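PDB 2OOL: sensor protein from Rhodopseudomonas palustris, which senses light through a bound biliverdin chromophore and probably passes the signal on as a histidine kinase, this chain being its PAS-GAF chromophore-binding part. Local coordinates for residues A[259-264]-A[306-311]; A[37-40]-A[44-47]. All coordinates share one frame; numbering follows the deposited sequence.

Contact 1 (A[259-264]-A[306-311]); sequences FSVLRS and VSYEVR. With LBV (3-[2-[(Z)-[3-(2-carboxyethyl)-5-[(Z)-(4-ethenyl-3-methyl-5-oxidanylidene-pyrrol-2-ylidene)methyl]-4-methyl-pyrrol-1-ium -2-ylidene]methyl]-5-[(Z)-[(3E)-3-ethylidene-4-methyl-5-oxidanylidene-pyrrolidin-2-ylidene]methyl]-4-methyl-1H-pyrrol-3- yl]propanoic acid), chain C.
Arg311, which faces Val261 across the contact, donates NH1 to Val306 O over 2.7 Å. The donor lies in the carbonyl plane and the oxygen only 10° out of the guanidinium plane; this bond, with a salt bridge from NH2 to Glu134 of PAS strand 128-134, probably limits the group's rotation. NH2 also passes Val261 CG1 at 3.9 Å, the methyl lying in plane at the guanidinium edge. The same methyl meets the ring edge of Tyr308, CG1 to CE1 4.2 Å; the tyrosine has CG anti to the backbone N (chi1 -166°), which brings the CE1 edge of the ring near the 259-264 loop. Val261 sits in a type I turn, Ser260 to Arg263, and Glu132 accepts its backbone N. Beyond the turn, Arg263 bends at chi3 (61°) and grips the B-ring propionate of the biliverdin end-on: NH1 reaches O2B at 2.8 Å, NH2 reaches O1B at 2.8 Å. NH2 also bonds Ile33 O. A methionine here would probably leave the propionate charge without its two-pronged mate and Ile33 O without this donor. The two segments bury only 86 Å² against each other, and paired charges probably fix both arginines.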
# COMPACT_ATOMS: atom_id res chain seq x y z
N PHE A 259 -5.19 -19.71 -15.04
CA PHE A 259 -4.45 -18.60 -14.43
C PHE A 259 -4.43 -17.31 -15.27
O PHE A 259 -3.70 -16.38 -14.98
CB PHE A 259 -3.07 -19.06 -14.02
CG PHE A 259 -3.09 -20.03 -12.91
CD1 PHE A 259 -3.25 -19.59 -11.60
CD2 PHE A 259 -3.10 -21.39 -13.16
CE1 PHE A 259 -3.34 -20.49 -10.56
CE2 PHE A 259 -3.17 -22.32 -12.11
CZ PHE A 259 -3.31 -21.86 -10.81
N SER A 260 -5.32 -17.21 -16.25
CA SER A 260 -5.37 -16.06 -17.11
C SER A 260 -6.38 -15.02 -16.63
O SER A 260 -7.53 -15.35 -16.36
CB SER A 260 -5.69 -16.49 -18.56
OG SER A 260 -6.80 -15.65 -18.99
N VAL A 261 -5.96 -13.75 -16.54
CA VAL A 261 -6.82 -12.68 -16.05
C VAL A 261 -7.94 -12.35 -17.01
O VAL A 261 -8.96 -11.79 -16.58
CB VAL A 261 -6.02 -11.39 -15.61
CG1 VAL A 261 -5.16 -11.71 -14.37
CG2 VAL A 261 -5.12 -10.86 -16.71
N LEU A 262 -7.81 -12.69 -18.30
CA LEU A 262 -8.85 -12.36 -19.31
C LEU A 262 -9.74 -13.52 -19.73
O LEU A 262 -10.59 -13.33 -20.58
CB LEU A 262 -8.19 -11.80 -20.60
CG LEU A 262 -7.25 -10.59 -20.47
CD1 LEU A 262 -6.49 -10.28 -21.76
CD2 LEU A 262 -8.02 -9.40 -20.03
N ARG A 263 -9.57 -14.70 -19.14
CA ARG A 263 -10.36 -15.89 -19.48
C ARG A 263 -11.81 -15.51 -19.59
O ARG A 263 -12.35 -14.84 -18.72
CB ARG A 263 -10.20 -16.94 -18.38
CG ARG A 263 -11.06 -18.21 -18.50
CD ARG A 263 -10.86 -19.19 -17.32
NE ARG A 263 -11.22 -18.61 -16.02
CZ ARG A 263 -12.46 -18.48 -15.55
NH1 ARG A 263 -12.69 -17.86 -14.37
NH2 ARG A 263 -13.47 -18.96 -16.25
N SER A 264 -12.47 -15.94 -20.65
CA SER A 264 -13.91 -15.72 -20.74
C SER A 264 -14.60 -16.61 -19.73
O SER A 264 -14.19 -17.76 -19.55
CB SER A 264 -14.35 -16.13 -22.14
OG SER A 264 -15.63 -15.68 -22.38
N VAL A 306 -10.96 -2.29 -13.06
CA VAL A 306 -10.11 -2.05 -11.92
C VAL A 306 -8.71 -2.52 -12.30
O VAL A 306 -8.54 -3.67 -12.78
CB VAL A 306 -10.64 -2.81 -10.63
CG1 VAL A 306 -9.76 -2.54 -9.41
CG2 VAL A 306 -12.06 -2.40 -10.32
N SER A 307 -7.71 -1.65 -12.17
CA SER A 307 -6.34 -1.98 -12.68
C SER A 307 -5.68 -3.13 -11.93
O SER A 307 -6.08 -3.46 -10.84
CB SER A 307 -5.41 -0.77 -12.60
OG SER A 307 -4.96 -0.59 -11.26
N TYR A 308 -4.65 -3.75 -12.50
CA TYR A 308 -4.04 -4.89 -11.86
C TYR A 308 -3.55 -4.56 -10.44
O TYR A 308 -3.69 -5.39 -9.52
CB TYR A 308 -2.87 -5.35 -12.68
CG TYR A 308 -2.35 -6.71 -12.32
CD1 TYR A 308 -2.98 -7.84 -12.78
CD2 TYR A 308 -1.22 -6.84 -11.54
CE1 TYR A 308 -2.49 -9.10 -12.47
CE2 TYR A 308 -0.72 -8.09 -11.24
CZ TYR A 308 -1.36 -9.21 -11.69
OH TYR A 308 -0.87 -10.46 -11.39
N GLU A 309 -2.94 -3.38 -10.30
CA GLU A 309 -2.35 -2.96 -9.05
C GLU A 309 -3.44 -2.73 -7.98
O GLU A 309 -3.21 -3.05 -6.81
CB GLU A 309 -1.51 -1.67 -9.22
CG GLU A 309 -0.26 -1.77 -10.13
CD GLU A 309 -0.53 -1.35 -11.58
OE1 GLU A 309 -1.66 -1.58 -12.07
OE2 GLU A 309 0.40 -0.78 -12.21
N VAL A 310 -4.60 -2.20 -8.36
CA VAL A 310 -5.71 -2.08 -7.43
C VAL A 310 -6.23 -3.45 -6.98
O VAL A 310 -6.56 -3.63 -5.79
CB VAL A 310 -6.83 -1.18 -7.95
CG1 VAL A 310 -8.04 -1.21 -6.97
CG2 VAL A 310 -6.31 0.29 -8.07
N ARG A 311 -6.25 -4.42 -7.89
CA ARG A 311 -6.62 -5.80 -7.58
C ARG A 311 -5.62 -6.44 -6.66
O ARG A 311 -6.03 -7.15 -5.74
CB ARG A 311 -6.88 -6.63 -8.87
CG ARG A 311 -7.97 -5.97 -9.73
CD ARG A 311 -8.66 -6.78 -10.81
NE ARG A 311 -7.83 -7.66 -11.63
CZ ARG A 311 -7.20 -7.30 -12.75
NH1 ARG A 311 -7.19 -6.03 -13.19
NH2 ARG A 311 -6.54 -8.20 -13.44
C1A LBV C . -25.88 -20.13 -11.10
C1B LBV C . -21.55 -20.28 -12.11
O1B LBV C . -16.19 -18.82 -15.42
C1C LBV C . -19.81 -16.99 -9.53
O1C LBV C . -17.17 -12.55 -8.90
C1D LBV C . -22.51 -14.73 -6.36
C2A LBV C . -26.33 -21.46 -11.65
C2B LBV C . -20.33 -20.54 -12.75
O2B LBV C . -15.33 -18.14 -13.51
C2C LBV C . -19.02 -16.02 -8.87
O2C LBV C . -18.89 -12.56 -10.29
C2D LBV C . -23.39 -14.82 -5.25
C3A LBV C . -24.97 -21.94 -12.19
C3B LBV C . -19.39 -19.63 -12.26
C3C LBV C . -19.81 -15.47 -7.88
C3D LBV C . -23.44 -13.56 -4.70
C4A LBV C . -23.98 -20.96 -11.93
C4B LBV C . -20.06 -18.84 -11.27
C4C LBV C . -21.08 -16.06 -7.95
C4D LBV C . -22.61 -12.74 -5.47
CAA LBV C . -24.71 -23.17 -12.84
CAB LBV C . -17.93 -19.52 -12.71
CAC LBV C . -17.56 -15.57 -9.10
CAD LBV C . -24.21 -13.22 -3.61
CBA LBV C . -25.70 -24.36 -13.11
CBB LBV C . -17.70 -18.37 -13.67
CBC LBV C . -17.48 -14.51 -10.24
CBD LBV C . -24.23 -11.94 -3.06
CGB LBV C . -16.27 -18.46 -14.25
CGC LBV C . -17.88 -13.07 -9.78
CHB LBV C . -22.65 -21.12 -12.35
CHC LBV C . -19.35 -17.79 -10.59
CHD LBV C . -22.21 -15.83 -7.15
CMA LBV C . -27.34 -21.21 -12.78
CMB LBV C . -20.06 -21.61 -13.83
CMC LBV C . -19.28 -14.38 -6.92
CMD LBV C . -24.15 -16.05 -4.71
N_A LBV C . -24.56 -19.93 -11.29
O_A LBV C . -26.62 -19.32 -10.55
N_B LBV C . -21.32 -19.29 -11.24
N_C LBV C . -21.02 -16.95 -8.95
N_D LBV C . -22.10 -13.48 -6.45
O_D LBV C . -22.37 -11.53 -5.33

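Contact 2 (A[37-40]-A[44-47]); sequences GAIQ and YLFV
Ile39 meets Leu45 and the backbone of Tyr44 from a short strand that the chain enters through Gly37. The positive phi of Gly37 (71°) turns the backbone into extended residues 38-39, and its backbone bonds to Leu243. Ala38 is buried in the strand. Ile39 then bonds back to Ser241 and directs its side chain at 44-47 with two branches doing different work. CG1 sits between the backbone N and the carbonyl carbon (chi1 67°), which carries CD1 over the start of the facing strand, 4.1 Å from Leu45 N and 4.2 Å from Tyr44 CA. The other branch, CG2, packs on Leu45 CD1 at 3.7 Å, the two side chains crossing at a slant. Strand 44-48 belongs to the central antiparallel sheet of the PAS fold, flanked there by 55-59 and 128-134. Ile39 and Leu45 are not sheet neighbours: their CA atoms are 7.8 Å apart, and the contact is made by the Ile39 side chain, against Leu45 CD1 and the backbone of 44-45. Leu45, its CG anti to the backbone N (chi1 -177°), also packs on Ile130, and its N bonds Ser59 OG. Tyr44 starts its side chain away from 37-40, and that side chain packs on Val62 and Leu65 of helix 62-66. Gln40 follows, its NE2 bonded to both Arg263 O and Ile232 O.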
# COMPACT_ATOMS: atom_id res chain seq x y z
N GLY A 37 -11.61 -21.28 -24.62
CA GLY A 37 -11.12 -20.99 -26.01
C GLY A 37 -11.32 -19.51 -26.36
O GLY A 37 -11.28 -19.15 -27.51
N ALA A 38 -11.52 -18.65 -25.37
CA ALA A 38 -11.83 -17.25 -25.63
C ALA A 38 -11.49 -16.39 -24.44
O ALA A 38 -11.42 -16.88 -23.31
CB ALA A 38 -13.33 -17.08 -26.04
N ILE A 39 -11.37 -15.09 -24.69
CA ILE A 39 -11.11 -14.08 -23.66
C ILE A 39 -12.14 -12.92 -23.61
O ILE A 39 -12.92 -12.70 -24.54
CB ILE A 39 -9.68 -13.50 -23.81
CG1 ILE A 39 -9.55 -12.69 -25.11
CG2 ILE A 39 -8.60 -14.62 -23.74
CD1 ILE A 39 -8.52 -11.53 -25.07
N GLN A 40 -12.14 -12.20 -22.49
CA GLN A 40 -12.80 -10.92 -22.38
C GLN A 40 -11.97 -9.87 -23.15
O GLN A 40 -10.79 -9.67 -22.85
CB GLN A 40 -12.98 -10.50 -20.91
CG GLN A 40 -13.72 -11.57 -20.08
CD GLN A 40 -13.88 -11.17 -18.66
OE1 GLN A 40 -14.45 -10.12 -18.40
NE2 GLN A 40 -13.41 -12.01 -17.74
N TYR A 44 -5.77 -8.07 -24.38
CA TYR A 44 -5.30 -8.94 -25.46
C TYR A 44 -4.41 -10.07 -24.91
O TYR A 44 -3.67 -9.87 -23.96
CB TYR A 44 -4.49 -8.10 -26.49
CG TYR A 44 -5.23 -6.90 -27.06
CD1 TYR A 44 -6.02 -7.01 -28.19
CD2 TYR A 44 -5.13 -5.64 -26.45
CE1 TYR A 44 -6.73 -5.89 -28.69
CE2 TYR A 44 -5.83 -4.53 -26.95
CZ TYR A 44 -6.63 -4.68 -28.06
OH TYR A 44 -7.30 -3.58 -28.58
N LEU A 45 -4.44 -11.23 -25.55
CA LEU A 45 -3.66 -12.38 -25.06
C LEU A 45 -2.74 -12.97 -26.13
O LEU A 45 -3.16 -13.15 -27.27
CB LEU A 45 -4.61 -13.47 -24.53
CG LEU A 45 -4.07 -14.74 -23.90
CD1 LEU A 45 -5.10 -15.28 -22.91
CD2 LEU A 45 -3.65 -15.84 -24.95
N PHE A 46 -1.51 -13.30 -25.72
CA PHE A 46 -0.55 -13.99 -26.57
C PHE A 46 -0.02 -15.17 -25.81
O PHE A 46 0.26 -15.08 -24.62
CB PHE A 46 0.62 -13.07 -26.85
CG PHE A 46 0.24 -11.81 -27.54
CD1 PHE A 46 0.42 -11.68 -28.92
CD2 PHE A 46 -0.29 -10.73 -26.83
CE1 PHE A 46 0.12 -10.51 -29.57
CE2 PHE A 46 -0.65 -9.55 -27.50
CZ PHE A 46 -0.45 -9.43 -28.84
N VAL A 47 0.07 -16.30 -26.47
CA VAL A 47 0.94 -17.37 -26.02
C VAL A 47 2.23 -17.19 -26.75
O VAL A 47 2.20 -17.05 -27.96
CB VAL A 47 0.36 -18.77 -26.32
CG1 VAL A 47 1.30 -19.82 -25.82
CG2 VAL A 47 -1.10 -18.87 -25.66

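From the N terminus, contact 2 comes first and closes a tight loop of three residues between 37-40 and 44-47. Contact 1 opens far downstream and closes 41 residues that hold helix 267-276 and strands 280-288 and 291-300 of the GAF sheet. The two are in series, neither nested nor crossed. They nevertheless touch: Leu262 O lies 2.7 Å from Gln40 N, and Ser264 N 3.0 Å from Ala38 O, both probable hydrogen bonds. Segment 259-264 thus runs beside strand 38-39, joining the PAS and GAF ranges, consistent with the knot of phytochromes, where the N-terminal chain threads a GAF loop. Segment 306-311 extends this tie to helix 308-332.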